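Local coordinates for protein CghA (Chaetomium globosum, PDB 6KBC) that is a fungal protein of the calycin clan, with two mainly beta-stranded domains, that holds the ligand WK1 in a pocket, at residues V256-S261 with V323-E328; A316-K321 with W349-T354; L343-A348 with T388-L393; P353-R356 with G361-N364. All coordinates share one frame; numbering follows the deposited sequence.

Contact 1 (V256-S261 with V323-E328). With WK1 ((2S)-3-[(2S,4E)-4-[[(1R,2S,4aR,6S,8R,8aS)-2-[(E)-but-2-en-2-yl]-6,8-dimethyl-1,2,4a,5,6,7,8,8a-octahydronaphthalen-1-yl]-oxidanyl-methylidene]-3,5-bis(oxidanylidene)pyrrolidin-2-yl]-2-methyl-2-oxidanyl-propanoic acid), chain B.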
# COMPACT_ATOMS: atom_id res chain seq x y z
N VAL A 256 -7.06 -1.98 1.72
CA VAL A 256 -6.84 -3.29 2.33
C VAL A 256 -5.36 -3.58 2.33
O VAL A 256 -4.66 -3.33 1.34
CB VAL A 256 -7.58 -4.43 1.58
CG1 VAL A 256 -7.20 -5.80 2.17
CG2 VAL A 256 -9.08 -4.23 1.65
N MET A 257 -4.87 -4.14 3.43
CA MET A 257 -3.59 -4.84 3.47
C MET A 257 -3.90 -6.13 4.21
O MET A 257 -4.12 -6.09 5.43
CB MET A 257 -2.51 -4.02 4.17
CG MET A 257 -1.10 -4.62 4.09
SD MET A 257 -0.60 -5.47 2.56
CE MET A 257 -0.27 -4.01 1.61
N ARG A 258 -4.00 -7.25 3.48
CA ARG A 258 -4.32 -8.55 4.06
C ARG A 258 -3.12 -9.49 3.90
O ARG A 258 -2.60 -9.66 2.79
CB ARG A 258 -5.59 -9.18 3.42
CG ARG A 258 -6.02 -10.49 4.16
CD ARG A 258 -5.28 -11.60 3.42
NE ARG A 258 -5.74 -11.87 2.06
CZ ARG A 258 -4.95 -12.30 1.09
NH1 ARG A 258 -3.64 -12.05 1.19
NH2 ARG A 258 -5.46 -12.67 -0.08
N LEU A 259 -2.74 -10.17 4.99
CA LEU A 259 -1.64 -11.13 4.98
C LEU A 259 -2.18 -12.51 5.34
O LEU A 259 -3.02 -12.63 6.23
CB LEU A 259 -0.55 -10.78 5.98
CG LEU A 259 0.14 -9.44 5.71
CD1 LEU A 259 0.98 -9.09 6.91
CD2 LEU A 259 1.02 -9.61 4.49
N VAL A 260 -1.66 -13.52 4.66
CA VAL A 260 -1.85 -14.91 5.06
C VAL A 260 -0.46 -15.48 5.37
O VAL A 260 0.44 -15.39 4.54
CB VAL A 260 -2.56 -15.73 3.97
CG1 VAL A 260 -2.74 -17.20 4.42
CG2 VAL A 260 -3.91 -15.08 3.61
N SER A 261 -0.31 -16.06 6.56
CA SER A 261 1.01 -16.47 7.03
C SER A 261 1.51 -17.72 6.30
O SER A 261 0.84 -18.30 5.43
CB SER A 261 0.96 -16.73 8.54
OG SER A 261 0.44 -18.04 8.80
N VAL A 323 -8.86 -14.22 -11.40
CA VAL A 323 -9.28 -13.12 -12.26
C VAL A 323 -9.55 -11.87 -11.44
O VAL A 323 -9.88 -10.83 -12.01
CB VAL A 323 -10.52 -13.53 -13.08
CG1 VAL A 323 -10.16 -14.77 -14.01
CG2 VAL A 323 -11.68 -13.85 -12.18
N GLY A 324 -9.40 -11.94 -10.13
CA GLY A 324 -9.67 -10.80 -9.28
C GLY A 324 -9.87 -11.27 -7.85
O GLY A 324 -9.54 -12.40 -7.50
N TYR A 325 -10.43 -10.38 -7.06
CA TYR A 325 -10.69 -10.66 -5.66
C TYR A 325 -12.09 -10.18 -5.32
O TYR A 325 -12.54 -9.14 -5.82
CB TYR A 325 -9.69 -9.93 -4.75
CG TYR A 325 -8.50 -10.75 -4.31
CD1 TYR A 325 -8.57 -11.57 -3.19
CD2 TYR A 325 -7.28 -10.68 -5.00
CE1 TYR A 325 -7.47 -12.33 -2.77
CE2 TYR A 325 -6.18 -11.41 -4.59
CZ TYR A 325 -6.28 -12.22 -3.47
OH TYR A 325 -5.19 -12.96 -3.06
N ARG A 326 -12.76 -10.92 -4.46
CA ARG A 326 -13.97 -10.45 -3.81
C ARG A 326 -13.59 -9.91 -2.44
O ARG A 326 -12.81 -10.55 -1.73
CB ARG A 326 -15.00 -11.56 -3.69
CG ARG A 326 -16.26 -11.16 -2.90
CD ARG A 326 -17.37 -12.17 -3.19
NE ARG A 326 -17.70 -12.12 -4.61
CZ ARG A 326 -18.20 -13.13 -5.32
NH1 ARG A 326 -18.46 -14.30 -4.74
NH2 ARG A 326 -18.43 -12.96 -6.62
N LEU A 327 -14.11 -8.73 -2.10
CA LEU A 327 -13.97 -8.13 -0.78
C LEU A 327 -15.35 -8.04 -0.16
O LEU A 327 -16.22 -7.34 -0.68
CB LEU A 327 -13.37 -6.72 -0.84
CG LEU A 327 -11.97 -6.55 -1.40
CD1 LEU A 327 -11.58 -5.06 -1.26
CD2 LEU A 327 -11.02 -7.46 -0.67
N GLU A 328 -15.53 -8.71 0.96
CA GLU A 328 -16.78 -8.64 1.70
C GLU A 328 -16.49 -7.98 3.03
O GLU A 328 -15.81 -8.56 3.88
CB GLU A 328 -17.38 -10.02 1.89
CG GLU A 328 -18.63 -10.06 2.74
CD GLU A 328 -18.85 -11.46 3.25
OE1 GLU A 328 -19.69 -12.16 2.67
OE2 GLU A 328 -18.15 -11.86 4.20
O WK1 B . 9.34 -3.83 -7.21
C17 WK1 B . 8.28 -3.27 -7.15
O1 WK1 B . 8.03 -2.30 -7.82
C19 WK1 B . 7.23 -3.77 -6.25
O2 WK1 B . 7.57 -4.96 -5.63
C18 WK1 B . 6.00 -4.06 -7.05
C20 WK1 B . 7.10 -2.67 -5.22
C22 WK1 B . 5.84 -2.80 -4.46
N WK1 B . 5.47 -1.73 -3.56
C21 WK1 B . 5.08 -2.24 -2.40
O5 WK1 B . 4.66 -1.49 -1.41
C23 WK1 B . 5.68 -3.97 -3.63
O4 WK1 B . 5.91 -5.22 -4.00
C24 WK1 B . 5.17 -3.70 -2.33
C16 WK1 B . 4.87 -4.67 -1.28
O3 WK1 B . 5.05 -5.91 -1.54
C9 WK1 B . 4.24 -4.24 -0.02
C8 WK1 B . 2.74 -4.22 -0.45
C12 WK1 B . 2.38 -3.71 -1.83
C13 WK1 B . 2.00 -2.47 -2.06
C90 WK1 B . 1.65 -2.00 -3.43
C14 WK1 B . 2.45 -4.63 -3.00
C7 WK1 B . 2.12 -5.58 -0.36
C6 WK1 B . 2.22 -6.24 0.77
C3 WK1 B . 3.19 -5.72 1.78
C4 WK1 B . 4.46 -5.16 1.16
C5 WK1 B . 5.19 -4.42 2.26
C11 WK1 B . 6.54 -4.00 1.78
C2 WK1 B . 3.47 -6.61 2.96
C1 WK1 B . 3.97 -5.69 4.03
C10 WK1 B . 4.12 -6.31 5.38
C WK1 B . 5.30 -5.17 3.57
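The guanidinium of R258 takes the hydroxyl of Y325 at its edge, near its own plane. One of its faces is covered by a methyl of the same strand, V260 CG2, which lies 3.6 Å above the plane and toward the rim. The guanidinium and the phenol ring are turned 61° apart. R258 NH2 approaches the phenol obliquely. The bond from R258 NH2 to Y325 OH spans 3.0 Å but is weak, since the angle at hydrogen is only 128°. R258 reaches this place with CG anti to the backbone N (chi1 -174°) and two later bends that turn its tip toward 323-328. Stronger polar partners lie outside the pair. D241 makes a salt bridge with R258 NH1, T305 bonds NE, and K307 shares the hydroxyl of Y325. Strands 252-261 and 324-330 are not neighbours in the sheet of this calycin-like domain. They face each other through side chains alone, and all the touching residues are buried. Further along, V256 CG2 meets L327 CD1 at 3.9 Å as the two side chains slide past each other in opposite directions. M257 points to the other side of its strand, where the ligand WK1 lies. Its SD comes within 3.4 Å of WK1 C6, and its bent chain brings CE alongside the same atom.

Contact 2 (A316-K321 with W349-T354). With WK1 ((2S)-3-[(2S,4E)-4-[[(1R,2S,4aR,6S,8R,8aS)-2-[(E)-but-2-en-2-yl]-6,8-dimethyl-1,2,4a,5,6,7,8,8a-octahydronaphthalen-1-yl]-oxidanyl-methylidene]-3,5-bis(oxidanylidene)pyrrolidin-2-yl]-2-methyl-2-oxidanyl-propanoic acid), chain B.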
# COMPACT_ATOMS: atom_id res chain seq x y z
N ALA A 316 -4.25 -13.91 -13.42
CA ALA A 316 -2.89 -13.77 -12.93
C ALA A 316 -2.04 -14.96 -13.40
O ALA A 316 -2.55 -16.01 -13.77
CB ALA A 316 -2.87 -13.67 -11.41
N LYS A 317 -0.71 -14.76 -13.38
CA LYS A 317 0.23 -15.59 -14.13
C LYS A 317 0.98 -16.58 -13.26
O LYS A 317 1.66 -17.44 -13.81
CB LYS A 317 1.30 -14.73 -14.83
CG LYS A 317 0.80 -13.69 -15.82
CD LYS A 317 0.02 -14.31 -16.95
CE LYS A 317 -0.05 -13.36 -18.14
NZ LYS A 317 -0.89 -13.95 -19.22
N TYR A 318 0.92 -16.43 -11.94
CA TYR A 318 1.86 -17.17 -11.11
C TYR A 318 1.13 -18.25 -10.32
O TYR A 318 0.47 -19.09 -10.92
CB TYR A 318 2.64 -16.20 -10.23
CG TYR A 318 3.48 -15.26 -11.05
CD1 TYR A 318 4.66 -15.72 -11.65
CD2 TYR A 318 3.12 -13.93 -11.25
CE1 TYR A 318 5.46 -14.88 -12.41
CE2 TYR A 318 3.91 -13.08 -12.02
CZ TYR A 318 5.07 -13.57 -12.60
OH TYR A 318 5.86 -12.73 -13.36
N ARG A 319 1.24 -18.26 -8.99
CA ARG A 319 0.68 -19.39 -8.24
C ARG A 319 -0.83 -19.48 -8.44
O ARG A 319 -1.36 -20.54 -8.78
CB ARG A 319 1.02 -19.29 -6.76
CG ARG A 319 0.54 -20.52 -5.99
CD ARG A 319 0.61 -20.32 -4.49
NE ARG A 319 -0.34 -19.30 -4.04
CZ ARG A 319 -0.16 -18.54 -2.98
NH1 ARG A 319 0.94 -18.66 -2.25
NH2 ARG A 319 -1.08 -17.63 -2.65
N ASP A 320 -1.53 -18.39 -8.21
CA ASP A 320 -2.99 -18.36 -8.26
C ASP A 320 -3.41 -17.76 -9.59
O ASP A 320 -3.05 -16.63 -9.91
CB ASP A 320 -3.57 -17.55 -7.11
CG ASP A 320 -3.06 -18.02 -5.78
OD1 ASP A 320 -2.92 -19.26 -5.63
OD2 ASP A 320 -2.83 -17.18 -4.89
N LYS A 321 -4.22 -18.50 -10.32
CA LYS A 321 -4.72 -18.07 -11.62
C LYS A 321 -6.03 -17.30 -11.45
O LYS A 321 -7.05 -17.63 -12.06
CB LYS A 321 -4.89 -19.29 -12.52
CG LYS A 321 -3.61 -20.13 -12.72
CD LYS A 321 -2.39 -19.27 -12.97
CE LYS A 321 -1.16 -20.10 -13.41
NZ LYS A 321 -0.85 -21.10 -12.37
N TRP A 349 -0.57 -4.59 -14.55
CA TRP A 349 0.26 -3.44 -14.24
C TRP A 349 1.72 -3.85 -14.08
O TRP A 349 2.60 -3.34 -14.78
CB TRP A 349 -0.29 -2.79 -12.97
CG TRP A 349 0.34 -1.48 -12.57
CD1 TRP A 349 1.44 -0.88 -13.11
CD2 TRP A 349 -0.10 -0.65 -11.51
NE1 TRP A 349 1.71 0.30 -12.45
CE2 TRP A 349 0.78 0.47 -11.46
CE3 TRP A 349 -1.15 -0.72 -10.58
CZ2 TRP A 349 0.63 1.49 -10.52
CZ3 TRP A 349 -1.29 0.30 -9.65
CH2 TRP A 349 -0.40 1.38 -9.63
N TRP A 350 1.99 -4.76 -13.15
CA TRP A 350 3.31 -5.35 -13.01
C TRP A 350 3.13 -6.83 -12.72
O TRP A 350 2.05 -7.28 -12.33
CB TRP A 350 4.14 -4.65 -11.91
CG TRP A 350 3.71 -4.93 -10.50
CD1 TRP A 350 4.00 -6.05 -9.74
CD2 TRP A 350 2.95 -4.07 -9.65
NE1 TRP A 350 3.45 -5.92 -8.49
CE2 TRP A 350 2.80 -4.72 -8.41
CE3 TRP A 350 2.38 -2.80 -9.83
CZ2 TRP A 350 2.09 -4.15 -7.35
CZ3 TRP A 350 1.68 -2.23 -8.78
CH2 TRP A 350 1.54 -2.91 -7.55
N ALA A 351 4.18 -7.59 -12.97
CA ALA A 351 4.17 -9.03 -12.71
C ALA A 351 5.62 -9.47 -12.63
O ALA A 351 6.36 -9.33 -13.61
CB ALA A 351 3.44 -9.79 -13.82
N LYS A 352 6.03 -9.95 -11.47
CA LYS A 352 7.39 -10.42 -11.32
C LYS A 352 7.41 -11.65 -10.43
O LYS A 352 6.59 -11.77 -9.51
CB LYS A 352 8.30 -9.33 -10.75
CG LYS A 352 7.96 -8.90 -9.36
CD LYS A 352 8.95 -7.83 -8.89
CE LYS A 352 8.62 -7.39 -7.48
NZ LYS A 352 9.55 -6.35 -6.95
N PRO A 353 8.33 -12.59 -10.69
CA PRO A 353 8.42 -13.79 -9.85
C PRO A 353 8.89 -13.46 -8.45
O PRO A 353 9.69 -12.55 -8.24
CB PRO A 353 9.47 -14.65 -10.58
CG PRO A 353 9.53 -14.12 -11.98
CD PRO A 353 9.24 -12.64 -11.85
N THR A 354 8.38 -14.21 -7.47
CA THR A 354 8.90 -14.15 -6.11
C THR A 354 9.56 -15.47 -5.72
O THR A 354 9.82 -15.70 -4.54
CB THR A 354 7.81 -13.82 -5.10
OG1 THR A 354 6.76 -14.79 -5.21
CG2 THR A 354 7.24 -12.38 -5.32
O WK1 B . 9.34 -3.83 -7.21
C17 WK1 B . 8.28 -3.27 -7.15
O1 WK1 B . 8.03 -2.30 -7.82
C19 WK1 B . 7.23 -3.77 -6.25
O2 WK1 B . 7.57 -4.96 -5.63
C18 WK1 B . 6.00 -4.06 -7.05
C20 WK1 B . 7.10 -2.67 -5.22
C22 WK1 B . 5.84 -2.80 -4.46
N WK1 B . 5.47 -1.73 -3.56
C21 WK1 B . 5.08 -2.24 -2.40
O5 WK1 B . 4.66 -1.49 -1.41
C23 WK1 B . 5.68 -3.97 -3.63
O4 WK1 B . 5.91 -5.22 -4.00
C24 WK1 B . 5.17 -3.70 -2.33
C16 WK1 B . 4.87 -4.67 -1.28
O3 WK1 B . 5.05 -5.91 -1.54
C9 WK1 B . 4.24 -4.24 -0.02
C8 WK1 B . 2.74 -4.22 -0.45
C12 WK1 B . 2.38 -3.71 -1.83
C13 WK1 B . 2.00 -2.47 -2.06
C90 WK1 B . 1.65 -2.00 -3.43
C14 WK1 B . 2.45 -4.63 -3.00
C7 WK1 B . 2.12 -5.58 -0.36
C6 WK1 B . 2.22 -6.24 0.77
C3 WK1 B . 3.19 -5.72 1.78
C4 WK1 B . 4.46 -5.16 1.16
C5 WK1 B . 5.19 -4.42 2.26
C11 WK1 B . 6.54 -4.00 1.78
C2 WK1 B . 3.47 -6.61 2.96
C1 WK1 B . 3.97 -5.69 4.03
C10 WK1 B . 4.12 -6.31 5.38
C WK1 B . 5.30 -5.17 3.57
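The phenol of Y318 lies against the backbone of A351-P353. K352 O sits over one ring face, and A351 CB comes to the ring edge, near its plane, 3.8 Å from Y318 CE2. P353 N approaches obliquely, while P353 CD is 3.7 Å from Y318 OH. The hydroxyl, Y318 OH, comes to 3.3 Å from A351 C. With CG anti to its carbonyl carbon (chi1 -63°), Y318 turns its ring from the loop onto strand 348-353. That loop is tied up locally. R319 grips the carboxylate of D320 side-on with NE and NH2, and K321 NZ donates to Y318 O.

W349 and W350 both face G366 in a classic beta bulge. W350 directs its CZ3 at the centre of the W349 ring, 3.6 Å above that plane. WK1 C18 lies over one face of W350, toward the rim. K352 leads away from Y318. Its chain is extended beyond CG, so that NZ reaches both WK1 O and, at 2.8 Å, WK1 O2.

Y318 thus covers the backbone of a strand whose pocket side carries the ligand contacts. It packs on peptide groups and on A351 and P353, near the surface, and no clear hydrogen bond joins the two segments. The lysine, by contrast, bonds an acid oxygen and a hydroxyl of WK1, and its positive charge would probably favour the ionised acid.

Contact 3 (L343-A348 with T388-L393)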
# COMPACT_ATOMS: atom_id res chain seq x y z
N LEU A 343 -13.53 -7.14 -7.44
CA LEU A 343 -12.44 -6.35 -8.01
C LEU A 343 -11.82 -7.22 -9.08
O LEU A 343 -11.08 -8.15 -8.78
CB LEU A 343 -11.43 -5.97 -6.94
CG LEU A 343 -11.80 -4.77 -6.05
CD1 LEU A 343 -13.04 -5.05 -5.24
CD2 LEU A 343 -10.64 -4.53 -5.14
N ARG A 344 -12.13 -6.94 -10.34
CA ARG A 344 -11.72 -7.83 -11.42
C ARG A 344 -10.56 -7.21 -12.17
O ARG A 344 -10.58 -6.01 -12.48
CB ARG A 344 -12.89 -8.17 -12.34
CG ARG A 344 -13.94 -8.95 -11.57
CD ARG A 344 -15.17 -9.28 -12.40
NE ARG A 344 -16.09 -10.08 -11.60
CZ ARG A 344 -16.02 -11.41 -11.49
NH1 ARG A 344 -15.07 -12.09 -12.13
NH2 ARG A 344 -16.90 -12.05 -10.73
N HIS A 345 -9.55 -8.04 -12.45
CA HIS A 345 -8.33 -7.60 -13.12
C HIS A 345 -8.65 -7.02 -14.48
O HIS A 345 -9.10 -7.74 -15.38
CB HIS A 345 -7.37 -8.77 -13.29
CG HIS A 345 -6.92 -9.37 -11.98
ND1 HIS A 345 -6.50 -10.68 -11.87
CD2 HIS A 345 -6.81 -8.83 -10.75
CE1 HIS A 345 -6.16 -10.92 -10.62
NE2 HIS A 345 -6.33 -9.81 -9.92
N HIS A 346 -8.40 -5.72 -14.64
CA HIS A 346 -8.67 -5.01 -15.88
C HIS A 346 -7.42 -4.76 -16.69
O HIS A 346 -7.43 -4.95 -17.91
CB HIS A 346 -9.37 -3.68 -15.59
CG HIS A 346 -9.66 -2.89 -16.82
ND1 HIS A 346 -10.71 -3.18 -17.66
CD2 HIS A 346 -9.00 -1.84 -17.38
CE1 HIS A 346 -10.70 -2.34 -18.68
NE2 HIS A 346 -9.68 -1.51 -18.53
N GLN A 347 -6.33 -4.38 -16.05
CA GLN A 347 -5.08 -4.12 -16.74
C GLN A 347 -3.95 -4.71 -15.93
O GLN A 347 -3.85 -4.44 -14.73
CB GLN A 347 -4.83 -2.61 -16.95
CG GLN A 347 -3.54 -2.35 -17.72
CD GLN A 347 -3.22 -0.87 -17.90
OE1 GLN A 347 -4.02 0.01 -17.55
NE2 GLN A 347 -2.03 -0.59 -18.43
N ALA A 348 -3.10 -5.48 -16.60
CA ALA A 348 -1.90 -6.02 -15.97
C ALA A 348 -0.89 -4.91 -15.79
O ALA A 348 -0.39 -4.35 -16.77
CB ALA A 348 -1.32 -7.14 -16.83
N THR A 388 -4.88 -3.35 -7.22
CA THR A 388 -4.52 -4.40 -6.29
C THR A 388 -3.06 -4.75 -6.48
O THR A 388 -2.51 -4.65 -7.58
CB THR A 388 -5.39 -5.70 -6.44
OG1 THR A 388 -5.18 -6.27 -7.74
CG2 THR A 388 -6.87 -5.42 -6.23
N GLY A 389 -2.43 -5.13 -5.38
CA GLY A 389 -1.11 -5.70 -5.40
C GLY A 389 -1.26 -7.07 -4.78
O GLY A 389 -1.69 -7.17 -3.63
N GLU A 390 -0.94 -8.12 -5.53
CA GLU A 390 -1.28 -9.49 -5.16
C GLU A 390 0.03 -10.26 -5.10
O GLU A 390 0.61 -10.57 -6.15
CB GLU A 390 -2.26 -10.10 -6.15
CG GLU A 390 -3.45 -9.15 -6.40
CD GLU A 390 -4.48 -9.71 -7.35
OE1 GLU A 390 -5.42 -8.97 -7.67
OE2 GLU A 390 -4.37 -10.89 -7.76
N VAL A 391 0.51 -10.54 -3.89
CA VAL A 391 1.83 -11.12 -3.69
C VAL A 391 1.67 -12.54 -3.17
O VAL A 391 0.90 -12.79 -2.24
CB VAL A 391 2.70 -10.29 -2.74
CG1 VAL A 391 4.12 -10.85 -2.75
CG2 VAL A 391 2.67 -8.80 -3.15
N GLU A 392 2.43 -13.44 -3.76
CA GLU A 392 2.43 -14.86 -3.46
C GLU A 392 3.83 -15.20 -2.97
O GLU A 392 4.82 -14.71 -3.53
CB GLU A 392 2.14 -15.57 -4.75
CG GLU A 392 0.73 -15.32 -5.26
CD GLU A 392 0.62 -15.88 -6.63
OE1 GLU A 392 1.70 -16.22 -7.17
OE2 GLU A 392 -0.51 -16.00 -7.15
N LEU A 393 3.93 -16.01 -1.92
CA LEU A 393 5.24 -16.44 -1.46
C LEU A 393 5.20 -17.93 -1.18
O LEU A 393 4.15 -18.53 -0.93
CB LEU A 393 5.68 -15.68 -0.20
CG LEU A 393 5.87 -14.17 -0.37
CD1 LEU A 393 6.18 -13.57 0.97
CD2 LEU A 393 7.00 -13.88 -1.35
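Strands 343-346 and 388-392 cross at 90° with their axes 10.0 Å apart, so only side chains bridge the space between them. The main link is polar. H345 and E390 come from opposite directions, and H345 NE2 donates to E390 OE1 at 2.6 Å. The bond is fairly straight, 153° at hydrogen. E390 OE1 lies at the edge of the imidazole, in the ring plane, and is met on the syn side of the carboxylate. The two planes are nevertheless turned 41° apart. E390 reaches across with CG anti to its carbonyl carbon and an extended chain beyond. A second donor comes from its own strand. T388 OG1 bonds the same oxygen, E390 OE1, at 2.7 Å, on the anti side. Two bonds thus grip E390 OE1 and help fix the rotation of the carboxylate. The other oxygen, OE2, is bonded by N322. The far nitrogen of the imidazole, ND1, is hydrogen-bonded to L314 O. Acceptors at both nitrogens would probably favour a doubly protonated ring facing a charged carboxylate. Beside this network, the methyl T388 CG2 meets L343 CD2 at 4.0 Å. Both L343 and T388 also rest on V245.

The site is a buried one within the C-terminal domain. F367 of strand 363-375 stacks on the H345 ring and touches T388 and E390. Strand 324-330 pairs with 338-346 and brings Y325 against E390, while L243 of strand 239-249 packs on the same glutamate.

Contact 4 (P353-R356 with G361-N364). With WK1 ((2S)-3-[(2S,4E)-4-[[(1R,2S,4aR,6S,8R,8aS)-2-[(E)-but-2-en-2-yl]-6,8-dimethyl-1,2,4a,5,6,7,8,8a-octahydronaphthalen-1-yl]-oxidanyl-methylidene]-3,5-bis(oxidanylidene)pyrrolidin-2-yl]-2-methyl-2-oxidanyl-propanoic acid), chain B.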
# COMPACT_ATOMS: atom_id res chain seq x y z
N PRO A 353 8.33 -12.59 -10.69
CA PRO A 353 8.42 -13.79 -9.85
C PRO A 353 8.89 -13.46 -8.45
O PRO A 353 9.69 -12.55 -8.24
CB PRO A 353 9.47 -14.65 -10.58
CG PRO A 353 9.53 -14.12 -11.98
CD PRO A 353 9.24 -12.64 -11.85
N THR A 354 8.38 -14.21 -7.47
CA THR A 354 8.90 -14.15 -6.11
C THR A 354 9.56 -15.47 -5.72
O THR A 354 9.82 -15.70 -4.54
CB THR A 354 7.81 -13.82 -5.10
OG1 THR A 354 6.76 -14.79 -5.21
CG2 THR A 354 7.24 -12.38 -5.32
N SER A 355 9.79 -16.34 -6.69
CA SER A 355 10.49 -17.59 -6.49
C SER A 355 11.00 -18.03 -7.85
O SER A 355 10.61 -17.47 -8.88
CB SER A 355 9.58 -18.66 -5.89
OG SER A 355 8.65 -19.07 -6.88
N ARG A 356 11.84 -19.06 -7.85
CA ARG A 356 12.16 -19.74 -9.10
C ARG A 356 10.89 -20.31 -9.73
O ARG A 356 9.95 -20.68 -9.02
CB ARG A 356 13.20 -20.83 -8.83
CG ARG A 356 14.38 -20.35 -7.98
CD ARG A 356 15.15 -21.50 -7.32
NE ARG A 356 15.94 -22.20 -8.32
CZ ARG A 356 16.56 -23.36 -8.11
NH1 ARG A 356 16.52 -23.95 -6.92
NH2 ARG A 356 17.23 -23.93 -9.11
N GLY A 361 5.94 -22.21 -8.23
CA GLY A 361 6.28 -20.83 -8.52
C GLY A 361 5.25 -19.86 -7.98
O GLY A 361 4.05 -20.14 -7.94
N THR A 362 5.73 -18.71 -7.54
CA THR A 362 4.89 -17.67 -6.97
C THR A 362 5.29 -16.34 -7.58
O THR A 362 6.35 -16.20 -8.20
CB THR A 362 5.01 -17.60 -5.45
OG1 THR A 362 6.39 -17.45 -5.10
CG2 THR A 362 4.42 -18.85 -4.77
N GLY A 363 4.43 -15.34 -7.39
CA GLY A 363 4.70 -14.08 -8.05
C GLY A 363 4.10 -12.92 -7.29
O GLY A 363 3.43 -13.08 -6.26
N ASN A 364 4.36 -11.74 -7.83
CA ASN A 364 3.96 -10.45 -7.28
C ASN A 364 3.35 -9.70 -8.46
O ASN A 364 4.05 -9.37 -9.41
CB ASN A 364 5.16 -9.73 -6.69
CG ASN A 364 4.84 -8.31 -6.21
OD1 ASN A 364 3.73 -7.80 -6.39
ND2 ASN A 364 5.81 -7.68 -5.56
O WK1 B . 9.34 -3.83 -7.21
C17 WK1 B . 8.28 -3.27 -7.15
O1 WK1 B . 8.03 -2.30 -7.82
C19 WK1 B . 7.23 -3.77 -6.25
O2 WK1 B . 7.57 -4.96 -5.63
C18 WK1 B . 6.00 -4.06 -7.05
C20 WK1 B . 7.10 -2.67 -5.22
C22 WK1 B . 5.84 -2.80 -4.46
N WK1 B . 5.47 -1.73 -3.56
C21 WK1 B . 5.08 -2.24 -2.40
O5 WK1 B . 4.66 -1.49 -1.41
C23 WK1 B . 5.68 -3.97 -3.63
O4 WK1 B . 5.91 -5.22 -4.00
C24 WK1 B . 5.17 -3.70 -2.33
C16 WK1 B . 4.87 -4.67 -1.28
O3 WK1 B . 5.05 -5.91 -1.54
C9 WK1 B . 4.24 -4.24 -0.02
C8 WK1 B . 2.74 -4.22 -0.45
C12 WK1 B . 2.38 -3.71 -1.83
C13 WK1 B . 2.00 -2.47 -2.06
C90 WK1 B . 1.65 -2.00 -3.43
C14 WK1 B . 2.45 -4.63 -3.00
C7 WK1 B . 2.12 -5.58 -0.36
C6 WK1 B . 2.22 -6.24 0.77
C3 WK1 B . 3.19 -5.72 1.78
C4 WK1 B . 4.46 -5.16 1.16
C5 WK1 B . 5.19 -4.42 2.26
C11 WK1 B . 6.54 -4.00 1.78
C2 WK1 B . 3.47 -6.61 2.96
C1 WK1 B . 3.97 -5.69 4.03
C10 WK1 B . 4.12 -6.31 5.38
C WK1 B . 5.30 -5.17 3.57
O HOH W 1 7.81 -17.58 -10.00
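P353 and G363 form an antiparallel non-hydrogen-bonded pair, with their CA atoms 4.1 Å apart. Next to it, T354 N donates to T362 O at 2.9 Å. The bond is nearly straight, 171° at hydrogen, although the donor stands 45° out of the carbonyl plane. The same carbonyl also receives a CA-H contact from P353.

Hydroxyl groups hold the chain beyond this pair. T362 N donates to S355 OG at 3.0 Å, and S355 OG donates to R356 O. Placed between its backbone N and carbonyl carbon (chi1 71°), S355 OG can serve both. T354 OG1 and T362 OG1 lie 2.7 Å apart, with their side chains crossing at about a right angle. T354 OG1 also bonds E392 O, on the neighbouring strand 382-392.

Together these bonds close a beta hairpin. Strand 348-353 runs out, the chain turns back through the residues after R356, and strand 363-375 returns beside it. One water bridges the two arms of the loop, donating to S355 O and, at 2.7 Å, to T362 O.

At the inner end, T354 CG2 packs on N364 CB at 3.6 Å, again with the side chains nearly perpendicular.

The last group of bonds reaches the ligand. N364 ND2 donates to WK1 O4 at 2.9 Å. N364 OD1 accepts from W350 NE1, and this second bond helps fix which way the amide faces.

In the fold
Contacts 1 and 3 are buried in the C-terminal domain, while contact 2 lies at the surface and contact 4 is partly buried. Strands 324-330 and 338-346 are neighbours, so contacts 1 and 3 adjoin, and Y325 packs on E390. Both join facing strands through polar groups set beside aliphatic ones. Contacts 2 and 4 share P353 and T354 at the end of one hairpin. There, backbone and hydroxyl groups count for more, and an aromatic ring covers the strand. E392 of segment 388-393 ties in both, bonding R319 and T354. Contacts 1, 2 and 4 touch WK1: the first by apolar contact, the others mainly through polar bonds.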